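Local structure of Ufm1-specific protease (Caenorhabditis elegans, 5EJJ) at residues 93-101 against 110-118; 240-248 against 259-267. The protein cleaves the peptide bond at the C-terminal glycine of the ubiquitin-like modifier Ufm1, acting as a thiol protease that removes it from target proteins. All blocks are in the same frame, centred on the assembly; numbering follows the deposited sequence.

Interaction 1 (93-101 against 110-118)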
loop_
_atom_site.group_PDB
_atom_site.type_symbol
_atom_site.label_atom_id
_atom_site.label_comp_id
_atom_site.label_asym_id
_atom_site.label_seq_id
_atom_site.Cartn_x
_atom_site.Cartn_y
_atom_site.Cartn_z
ATOM N N PHE A 93 -23.035 -17.516 -3.398
ATOM C CA PHE A 93 -23.761 -16.816 -4.471
ATOM C C PHE A 93 -22.929 -16.693 -5.739
ATOM O O PHE A 93 -21.720 -16.970 -5.734
ATOM C CB PHE A 93 -24.235 -15.433 -4.037
ATOM C CG PHE A 93 -23.122 -14.485 -3.717
ATOM C CD1 PHE A 93 -22.445 -13.816 -4.726
ATOM C CD2 PHE A 93 -22.754 -14.253 -2.395
ATOM C CE1 PHE A 93 -21.415 -12.962 -4.431
ATOM C CE2 PHE A 93 -21.719 -13.387 -2.089
ATOM C CZ PHE A 93 -21.048 -12.741 -3.112
ATOM N N THR A 94 -23.577 -16.276 -6.827
ATOM C CA THR A 94 -22.848 -15.908 -8.045
ATOM C C THR A 94 -23.252 -14.530 -8.570
ATOM O O THR A 94 -24.441 -14.246 -8.753
ATOM C CB THR A 94 -22.982 -16.952 -9.168
ATOM O OG1 THR A 94 -22.560 -18.236 -8.685
ATOM C CG2 THR A 94 -22.099 -16.558 -10.331
ATOM N N LEU A 95 -22.270 -13.661 -8.786
ATOM C CA LEU A 95 -22.565 -12.382 -9.415
ATOM C C LEU A 95 -22.866 -12.637 -10.890
ATOM O O LEU A 95 -22.164 -13.419 -11.565
ATOM C CB LEU A 95 -21.401 -11.397 -9.279
ATOM C CG LEU A 95 -20.958 -10.933 -7.890
ATOM C CD1 LEU A 95 -19.795 -9.969 -8.041
ATOM C CD2 LEU A 95 -22.096 -10.282 -7.146
ATOM N N GLN A 96 -23.919 -11.995 -11.389
ATOM C CA GLN A 96 -24.201 -12.051 -12.814
ATOM C C GLN A 96 -23.690 -10.785 -13.466
ATOM O O GLN A 96 -23.995 -9.681 -13.024
ATOM C CB GLN A 96 -25.688 -12.252 -13.054
ATOM C CG GLN A 96 -26.202 -13.555 -12.459
ATOM C CD GLN A 96 -25.473 -14.766 -13.010
ATOM O OE1 GLN A 96 -25.030 -14.777 -14.165
ATOM N NE2 GLN A 96 -25.339 -15.798 -12.183
ATOM N N LEU A 97 -22.878 -10.945 -14.495
ATOM C CA LEU A 97 -22.192 -9.807 -15.083
ATOM C C LEU A 97 -22.246 -9.849 -16.598
ATOM O O LEU A 97 -22.395 -10.920 -17.190
ATOM C CB LEU A 97 -20.727 -9.795 -14.650
ATOM C CG LEU A 97 -20.369 -9.649 -13.179
ATOM C CD1 LEU A 97 -18.857 -9.498 -13.052
ATOM C CD2 LEU A 97 -21.096 -8.474 -12.559
ATOM N N THR A 98 -22.117 -8.683 -17.221
ATOM C CA THR A 98 -22.052 -8.588 -18.669
ATOM C C THR A 98 -20.831 -7.757 -19.019
ATOM O O THR A 98 -20.354 -6.972 -18.187
ATOM C CB THR A 98 -23.281 -7.883 -19.237
ATOM O OG1 THR A 98 -23.133 -6.466 -19.073
ATOM C CG2 THR A 98 -24.546 -8.349 -18.524
ATOM N N SER A 99 -20.326 -7.913 -20.242
ATOM C CA SER A 99 -19.151 -7.154 -20.668
ATOM C C SER A 99 -19.528 -5.704 -20.948
ATOM O O SER A 99 -18.681 -4.801 -20.886
ATOM C CB SER A 99 -18.511 -7.791 -21.897
ATOM O OG SER A 99 -17.795 -8.972 -21.555
ATOM N N ARG A 100 -20.810 -5.496 -21.260
ATOM C CA ARG A 100 -21.363 -4.162 -21.454
ATOM C C ARG A 100 -21.191 -3.441 -20.129
ATOM O O ARG A 100 -20.493 -2.426 -20.038
ATOM C CB ARG A 100 -22.861 -4.246 -21.813
ATOM C CG ARG A 100 -23.393 -3.136 -22.738
ATOM C CD ARG A 100 -24.704 -2.501 -22.228
ATOM N NE ARG A 100 -25.773 -3.476 -21.954
ATOM C CZ ARG A 100 -27.024 -3.168 -21.574
ATOM N NH1 ARG A 100 -27.400 -1.898 -21.427
ATOM N NH2 ARG A 100 -27.917 -4.134 -21.341
ATOM N N MET A 101 -21.827 -4.012 -19.107
ATOM C CA MET A 101 -21.850 -3.482 -17.752
ATOM C C MET A 101 -20.457 -3.140 -17.259
ATOM O O MET A 101 -20.208 -2.044 -16.741
ATOM C CB MET A 101 -22.475 -4.532 -16.844
ATOM C CG MET A 101 -22.379 -4.266 -15.366
ATOM S SD MET A 101 -22.503 -5.832 -14.490
ATOM C CE MET A 101 -24.091 -6.439 -15.054
ATOM N N PHE A 110 -25.728 -3.201 -12.955
ATOM C CA PHE A 110 -25.295 -4.204 -11.971
ATOM C C PHE A 110 -26.364 -4.476 -10.908
ATOM O O PHE A 110 -26.539 -5.611 -10.468
ATOM C CB PHE A 110 -23.970 -3.805 -11.296
ATOM C CG PHE A 110 -23.611 -4.677 -10.120
ATOM C CD1 PHE A 110 -22.936 -5.873 -10.309
ATOM C CD2 PHE A 110 -23.977 -4.315 -8.825
ATOM C CE1 PHE A 110 -22.616 -6.688 -9.232
ATOM C CE2 PHE A 110 -23.666 -5.137 -7.736
ATOM C CZ PHE A 110 -22.988 -6.324 -7.941
ATOM N N LEU A 111 -27.072 -3.437 -10.492
ATOM C CA LEU A 111 -28.091 -3.626 -9.483
ATOM C C LEU A 111 -29.287 -4.439 -9.965
ATOM O O LEU A 111 -29.913 -5.130 -9.163
ATOM C CB LEU A 111 -28.554 -2.287 -8.957
ATOM C CG LEU A 111 -27.430 -1.559 -8.237
ATOM C CD1 LEU A 111 -27.931 -0.168 -7.795
ATOM C CD2 LEU A 111 -26.882 -2.407 -7.055
ATOM N N ASP A 112 -29.597 -4.356 -11.261
ATOM C CA ASP A 112 -30.777 -5.017 -11.839
ATOM C C ASP A 112 -30.535 -6.495 -12.037
ATOM O O ASP A 112 -31.456 -7.316 -11.959
ATOM C CB ASP A 112 -31.112 -4.426 -13.203
ATOM C CG ASP A 112 -31.587 -2.996 -13.113
ATOM O OD1 ASP A 112 -30.768 -2.080 -13.396
ATOM O OD2 ASP A 112 -32.780 -2.796 -12.754
ATOM N N MET A 113 -29.282 -6.818 -12.319
ATOM C CA MET A 113 -28.881 -8.191 -12.527
ATOM C C MET A 113 -28.602 -8.938 -11.213
ATOM O O MET A 113 -28.475 -10.171 -11.213
ATOM C CB MET A 113 -27.643 -8.204 -13.404
ATOM C CG MET A 113 -27.597 -9.340 -14.366
ATOM S SD MET A 113 -27.625 -8.689 -16.024
ATOM C CE MET A 113 -29.262 -7.935 -16.020
ATOM N N ASN A 114 -28.502 -8.200 -10.100
ATOM C CA ASN A 114 -28.087 -8.785 -8.812
ATOM C C ASN A 114 -28.862 -8.232 -7.599
ATOM O O ASN A 114 -28.314 -7.492 -6.767
ATOM C CB ASN A 114 -26.559 -8.662 -8.612
ATOM C CG ASN A 114 -25.755 -9.244 -9.789
ATOM O OD1 ASN A 114 -25.432 -10.442 -9.823
ATOM N ND2 ASN A 114 -25.431 -8.388 -10.759
ATOM N N VAL A 115 -30.131 -8.634 -7.492
ATOM C CA VAL A 115 -31.086 -7.982 -6.581
ATOM C C VAL A 115 -30.679 -7.920 -5.103
ATOM O O VAL A 115 -31.041 -6.969 -4.400
ATOM C CB VAL A 115 -32.548 -8.535 -6.720
ATOM C CG1 VAL A 115 -32.958 -8.593 -8.164
ATOM C CG2 VAL A 115 -32.678 -9.893 -6.097
ATOM N N MET A 116 -29.937 -8.907 -4.618
ATOM C CA MET A 116 -29.616 -8.875 -3.203
ATOM C C MET A 116 -28.402 -8.008 -2.859
ATOM O O MET A 116 -28.111 -7.784 -1.686
ATOM C CB MET A 116 -29.556 -10.273 -2.572
ATOM C CG MET A 116 -28.513 -11.225 -3.110
ATOM S SD MET A 116 -28.334 -12.640 -1.979
ATOM C CE MET A 116 -27.426 -13.804 -3.008
ATOM N N PHE A 117 -27.735 -7.460 -3.871
ATOM C CA PHE A 117 -26.589 -6.589 -3.611
ATOM C C PHE A 117 -26.901 -5.105 -3.571
ATOM O O PHE A 117 -27.789 -4.640 -4.276
ATOM C CB PHE A 117 -25.471 -6.867 -4.603
ATOM C CG PHE A 117 -24.822 -8.177 -4.373
ATOM C CD1 PHE A 117 -25.447 -9.344 -4.782
ATOM C CD2 PHE A 117 -23.622 -8.256 -3.690
ATOM C CE1 PHE A 117 -24.874 -10.564 -4.547
ATOM C CE2 PHE A 117 -23.037 -9.483 -3.453
ATOM C CZ PHE A 117 -23.666 -10.639 -3.879
ATOM N N ASN A 118 -26.154 -4.376 -2.740
ATOM C CA ASN A 118 -26.240 -2.920 -2.642
ATOM C C ASN A 118 -24.899 -2.284 -2.879
ATOM O O ASN A 118 -23.950 -2.650 -2.223
ATOM C CB ASN A 118 -26.663 -2.505 -1.247
ATOM C CG ASN A 118 -28.136 -2.664 -1.010
ATOM O OD1 ASN A 118 -28.697 -3.749 -1.203
ATOM N ND2 ASN A 118 -28.784 -1.581 -0.575
#

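Interaction 2 (240-248 against 259-267)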
loop_
_atom_site.group_PDB
_atom_site.type_symbol
_atom_site.label_atom_id
_atom_site.label_comp_id
_atom_site.label_asym_id
_atom_site.label_seq_id
_atom_site.Cartn_x
_atom_site.Cartn_y
_atom_site.Cartn_z
ATOM N N ILE A 240 11.205 -17.047 8.607
ATOM C CA ILE A 240 10.734 -16.090 9.605
ATOM C C ILE A 240 10.175 -14.872 8.906
ATOM O O ILE A 240 10.623 -14.525 7.807
ATOM C CB ILE A 240 11.811 -15.690 10.640
ATOM C CG1 ILE A 240 12.462 -14.390 10.257
ATOM C CG2 ILE A 240 12.885 -16.724 10.720
ATOM C CD1 ILE A 240 13.707 -14.157 11.003
ATOM N N GLY A 241 9.176 -14.247 9.526
ATOM C CA GLY A 241 8.563 -13.068 8.947
ATOM C C GLY A 241 7.353 -12.524 9.679
ATOM O O GLY A 241 6.914 -13.111 10.662
ATOM N N GLU A 242 6.832 -11.392 9.191
ATOM C CA GLU A 242 5.654 -10.739 9.745
ATOM C C GLU A 242 4.469 -11.668 9.713
ATOM O O GLU A 242 4.343 -12.487 8.809
ATOM C CB GLU A 242 5.255 -9.548 8.885
ATOM C CG GLU A 242 6.233 -8.390 8.822
ATOM C CD GLU A 242 5.677 -7.170 8.037
ATOM O OE1 GLU A 242 4.985 -7.369 6.991
ATOM O OE2 GLU A 242 5.933 -6.011 8.482
ATOM N N VAL A 243 3.580 -11.526 10.686
ATOM C CA VAL A 243 2.229 -12.034 10.540
ATOM C C VAL A 243 1.265 -10.947 11.012
ATOM O O VAL A 243 1.282 -10.556 12.178
ATOM C CB VAL A 243 2.008 -13.319 11.318
ATOM C CG1 VAL A 243 0.601 -13.804 11.127
ATOM C CG2 VAL A 243 2.971 -14.378 10.854
ATOM N N VAL A 244 0.435 -10.454 10.086
ATOM C CA VAL A 244 -0.434 -9.304 10.318
ATOM C C VAL A 244 -1.891 -9.711 10.297
ATOM O O VAL A 244 -2.333 -10.377 9.369
ATOM C CB VAL A 244 -0.261 -8.264 9.229
ATOM C CG1 VAL A 244 -1.009 -7.039 9.604
ATOM C CG2 VAL A 244 1.196 -7.952 9.029
ATOM N N PHE A 245 -2.640 -9.319 11.325
ATOM C CA PHE A 245 -4.085 -9.543 11.354
ATOM C C PHE A 245 -4.850 -8.323 11.883
ATOM O O PHE A 245 -4.351 -7.603 12.748
ATOM C CB PHE A 245 -4.424 -10.786 12.157
ATOM C CG PHE A 245 -4.070 -10.706 13.619
ATOM C CD1 PHE A 245 -2.790 -11.023 14.059
ATOM C CD2 PHE A 245 -5.037 -10.375 14.569
ATOM C CE1 PHE A 245 -2.473 -10.993 15.418
ATOM C CE2 PHE A 245 -4.722 -10.334 15.934
ATOM C CZ PHE A 245 -3.435 -10.645 16.355
ATOM N N PRO A 246 -6.053 -8.068 11.340
ATOM C CA PRO A 246 -6.833 -6.894 11.728
ATOM C C PRO A 246 -7.420 -6.915 13.137
ATOM O O PRO A 246 -7.993 -7.907 13.559
ATOM C CB PRO A 246 -7.961 -6.875 10.697
ATOM C CG PRO A 246 -8.012 -8.219 10.178
ATOM C CD PRO A 246 -6.628 -8.710 10.155
ATOM N N ALA A 247 -7.262 -5.790 13.835
ATOM C CA ALA A 247 -7.943 -5.477 15.093
ATOM C C ALA A 247 -9.095 -4.521 14.799
ATOM O O ALA A 247 -8.865 -3.333 14.534
ATOM C CB ALA A 247 -6.973 -4.793 16.017
ATOM N N PHE A 248 -10.327 -5.016 14.819
ATOM C CA PHE A 248 -11.463 -4.148 14.532
ATOM C C PHE A 248 -12.052 -3.626 15.834
ATOM O O PHE A 248 -12.077 -4.339 16.840
ATOM C CB PHE A 248 -12.533 -4.884 13.723
ATOM C CG PHE A 248 -12.100 -5.245 12.340
ATOM C CD1 PHE A 248 -11.887 -4.258 11.392
ATOM C CD2 PHE A 248 -11.909 -6.566 11.983
ATOM C CE1 PHE A 248 -11.493 -4.574 10.114
ATOM C CE2 PHE A 248 -11.505 -6.896 10.709
ATOM C CZ PHE A 248 -11.297 -5.898 9.769
ATOM N N ARG A 259 -8.486 -14.789 14.849
ATOM C CA ARG A 259 -7.899 -14.119 13.687
ATOM C C ARG A 259 -6.399 -14.318 13.555
ATOM O O ARG A 259 -5.903 -14.629 12.472
ATOM C CB ARG A 259 -8.245 -12.635 13.651
ATOM C CG ARG A 259 -9.447 -12.366 12.767
ATOM C CD ARG A 259 -9.453 -10.962 12.203
ATOM N NE ARG A 259 -9.840 -9.981 13.207
ATOM C CZ ARG A 259 -11.070 -9.844 13.677
ATOM N NH1 ARG A 259 -12.047 -10.636 13.246
ATOM N NH2 ARG A 259 -11.314 -8.919 14.586
ATOM N N SER A 260 -5.688 -14.143 14.665
ATOM C CA SER A 260 -4.235 -14.305 14.723
ATOM C C SER A 260 -3.846 -15.678 14.204
ATOM O O SER A 260 -2.840 -15.852 13.528
ATOM C CB SER A 260 -3.803 -14.247 16.170
ATOM O OG SER A 260 -4.253 -15.442 16.799
ATOM N N ARG A 261 -4.658 -16.659 14.554
ATOM C CA ARG A 261 -4.370 -18.028 14.223
ATOM C C ARG A 261 -4.552 -18.245 12.737
ATOM O O ARG A 261 -3.644 -18.742 12.079
ATOM C CB ARG A 261 -5.297 -18.932 15.007
ATOM C CG ARG A 261 -4.874 -20.340 14.999
ATOM C CD ARG A 261 -5.924 -21.254 15.567
ATOM N NE ARG A 261 -5.481 -22.619 15.341
ATOM C CZ ARG A 261 -5.915 -23.390 14.351
ATOM N NH1 ARG A 261 -6.857 -22.946 13.515
ATOM N NH2 ARG A 261 -5.419 -24.616 14.217
ATOM N N GLU A 262 -5.713 -17.869 12.200
ATOM C CA GLU A 262 -5.935 -17.932 10.747
ATOM C C GLU A 262 -4.876 -17.143 9.977
ATOM O O GLU A 262 -4.429 -17.565 8.901
ATOM C CB GLU A 262 -7.313 -17.397 10.366
ATOM C CG GLU A 262 -7.613 -17.391 8.855
ATOM C CD GLU A 262 -7.828 -18.785 8.264
ATOM O OE1 GLU A 262 -8.055 -19.759 9.031
ATOM O OE2 GLU A 262 -7.765 -18.915 7.017
ATOM N N ALA A 263 -4.488 -15.997 10.538
ATOM C CA ALA A 263 -3.484 -15.140 9.932
ATOM C C ALA A 263 -2.184 -15.923 9.762
ATOM O O ALA A 263 -1.611 -15.981 8.659
ATOM C CB ALA A 263 -3.273 -13.907 10.778
ATOM N N PHE A 264 -1.745 -16.546 10.856
ATOM C CA PHE A 264 -0.538 -17.360 10.860
ATOM C C PHE A 264 -0.613 -18.563 9.907
ATOM O O PHE A 264 0.376 -18.891 9.238
ATOM C CB PHE A 264 -0.207 -17.856 12.272
ATOM C CG PHE A 264 0.912 -18.830 12.291
ATOM C CD1 PHE A 264 0.668 -20.175 12.391
ATOM C CD2 PHE A 264 2.217 -18.403 12.117
ATOM C CE1 PHE A 264 1.718 -21.088 12.367
ATOM C CE2 PHE A 264 3.269 -19.310 12.081
ATOM C CZ PHE A 264 3.024 -20.652 12.215
ATOM N N ASN A 265 -1.768 -19.226 9.851
ATOM C CA ASN A 265 -1.901 -20.364 8.963
ATOM C C ASN A 265 -1.838 -19.976 7.485
ATOM O O ASN A 265 -1.283 -20.718 6.680
ATOM C CB ASN A 265 -3.145 -21.193 9.270
ATOM C CG ASN A 265 -3.129 -21.798 10.676
ATOM O OD1 ASN A 265 -2.099 -21.830 11.357
ATOM N ND2 ASN A 265 -4.283 -22.285 11.113
ATOM N N ARG A 266 -2.360 -18.802 7.126
ATOM C CA ARG A 266 -2.358 -18.372 5.730
ATOM C C ARG A 266 -0.952 -18.050 5.257
ATOM O O ARG A 266 -0.574 -18.356 4.130
ATOM C CB ARG A 266 -3.263 -17.163 5.540
ATOM C CG ARG A 266 -4.725 -17.470 5.756
ATOM C CD ARG A 266 -5.609 -16.383 5.275
ATOM N NE ARG A 266 -7.009 -16.747 5.413
ATOM C CZ ARG A 266 -8.020 -15.902 5.238
ATOM N NH1 ARG A 266 -7.800 -14.637 4.921
ATOM N NH2 ARG A 266 -9.259 -16.311 5.382
ATOM N N ARG A 267 -0.174 -17.420 6.120
ATOM C CA ARG A 267 1.210 -17.139 5.789
ATOM C C ARG A 267 2.013 -18.415 5.570
ATOM O O ARG A 267 2.899 -18.445 4.726
ATOM C CB ARG A 267 1.857 -16.340 6.911
ATOM C CG ARG A 267 1.464 -14.910 6.976
ATOM C CD ARG A 267 2.385 -14.093 6.116
ATOM N NE ARG A 267 1.998 -12.690 6.155
ATOM C CZ ARG A 267 2.543 -11.740 5.409
ATOM N NH1 ARG A 267 3.509 -12.033 4.542
ATOM N NH2 ARG A 267 2.103 -10.493 5.527
HETATM O O HOH W 1 -0.265 -11.574 7.757
#

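Interaction 1 (93-101 against 110-118)
Asn114 grips the backbone of Gln96 with both ends of its amide. Its OD1 accepts from Gln96 N at 2.7 Å, nearly straight at 174° and on a lone pair in the carbonyl plane, while Asn114 ND2 gives one hydrogen to Gln96 O at 3.0 Å. The second hydrogen of ND2 goes to the carbonyl of Phe110, one turn back in its own segment; three bonds, both ND2 partners in the amide plane, fix the rotation of the group. With CG beside the backbone N (chi1 -54°), the side chain reaches across to the strand.

Inward of this clamp the packing is close. The edge of the Phe117 ring meets the face of Phe93 in a T-shaped pair, centroids 4.8 Å apart and planes at 71°. Leu95 CD2 sits over one face of Phe117, 3.8 Å from the ring centroid, and it also meets the rim of Phe110, where Leu97 CD2 lies in plane, 3.9 Å from Phe110 CD1. Trp4 packs against both Phe93 and Phe117, and Met11 of helix 8-19 covers Leu95 and Phe110.

Both segments belong to the N-terminal MPN domain. Strand 94-97 is the outermost strand of its mixed sheet: Leu95 and Leu97 bond to strand 74-81 and Asp82 just after it, whereas Gln96 offers its N and O on the other edge, where the Asn114 amide stands in for a strand neighbour. Just beyond, Thr98 OG1 caps helix 99-104 by accepting from Met101 N.

The outer side is looser. Met113, exposed to solvent, lays CG along Gln96 CB at 3.7 Å and brings its SD within 4.0 Å of Thr98 CG2, while the Gln96 chain bends at chi2 and carries its amide off from the 110-118 segment. Met116 reaches Phe93 with its methyl CE alone, 3.7 Å from CB.

Interaction 2 (240-248 against 259-267)
Arg259 makes the direct hydrogen bond between helix and strand: its NE donates to Pro246 O at 2.8 Å, 156° at the hydrogen, with the oxygen close to the guanidinium plane. The bend of the arginine chain at chi3 turns that group along the strand, where CD also rests on Pro246 CG at 3.7 Å. Phe248 brings its ring edge, at CD2, over one guanidinium face, the two planes 69° apart. Arg259 NH2 also forms a salt bridge with Asp251, so the group is held from more than one direction.

Apolar contacts fill the middle. Phe245 lies with one face flat against the helix backbone at Ser260, whose CB makes a CH-pi contact 3.8 Å from the ring centroid; Phe245 CB meets Ala263 CB at 3.6 Å. The small alanine also takes Val243 CG1 at 3.9 Å.

Strand 235-247, an outermost strand of a five-stranded mixed sheet, is followed by helix 253-280, which folds back across it; their segments 240-247 and 259-267 meet at 141° between N-to-C directions, closer to antiparallel than to parallel. Val243 and Phe245 pair with strand 127-139, and Val244 N points to the opposite edge.

There a water bridges the two elements, accepting from Val244 N at 2.7 Å and from Arg267 NE at 3.0 Å, in the guanidinium plane. Glu242 O lies over one face of the Arg267 guanidinium, toward its rim. The Glu242 carboxylate, hydrogen-bonded to Thr292 and Ser347, is near this opposite charge without a salt bridge, 4.5 Å from OE1 to Arg267 NH2. Arg267 spends NH1 on Gln305 and the carbonyl of Ala291.

Overall arrangement
Interactions 1 and 2 follow one another along the chain, in different family regions: 93-101 with 110-118 in the N-terminal MPN region, 240-248 with 259-267 in the UfSP2-type region. Their centres are about 33 Å apart and their nearest atoms about 15 Å, so they do not touch. The link between them is indirect. Arg266, on the helix of interaction 2, bonds to the carbonyls of Leu69 and Ile73, just before strand 74-81, which pairs with strand 94-97 of interaction 1. Both contacts lie away from the inferred catalytic residues Cys396, Asp520 and His522. Interaction 1 is the more peripheral, its centre about 29 Å from the centre of the chain. The centre of interaction 2 is about 17 Å from the centre of the chain.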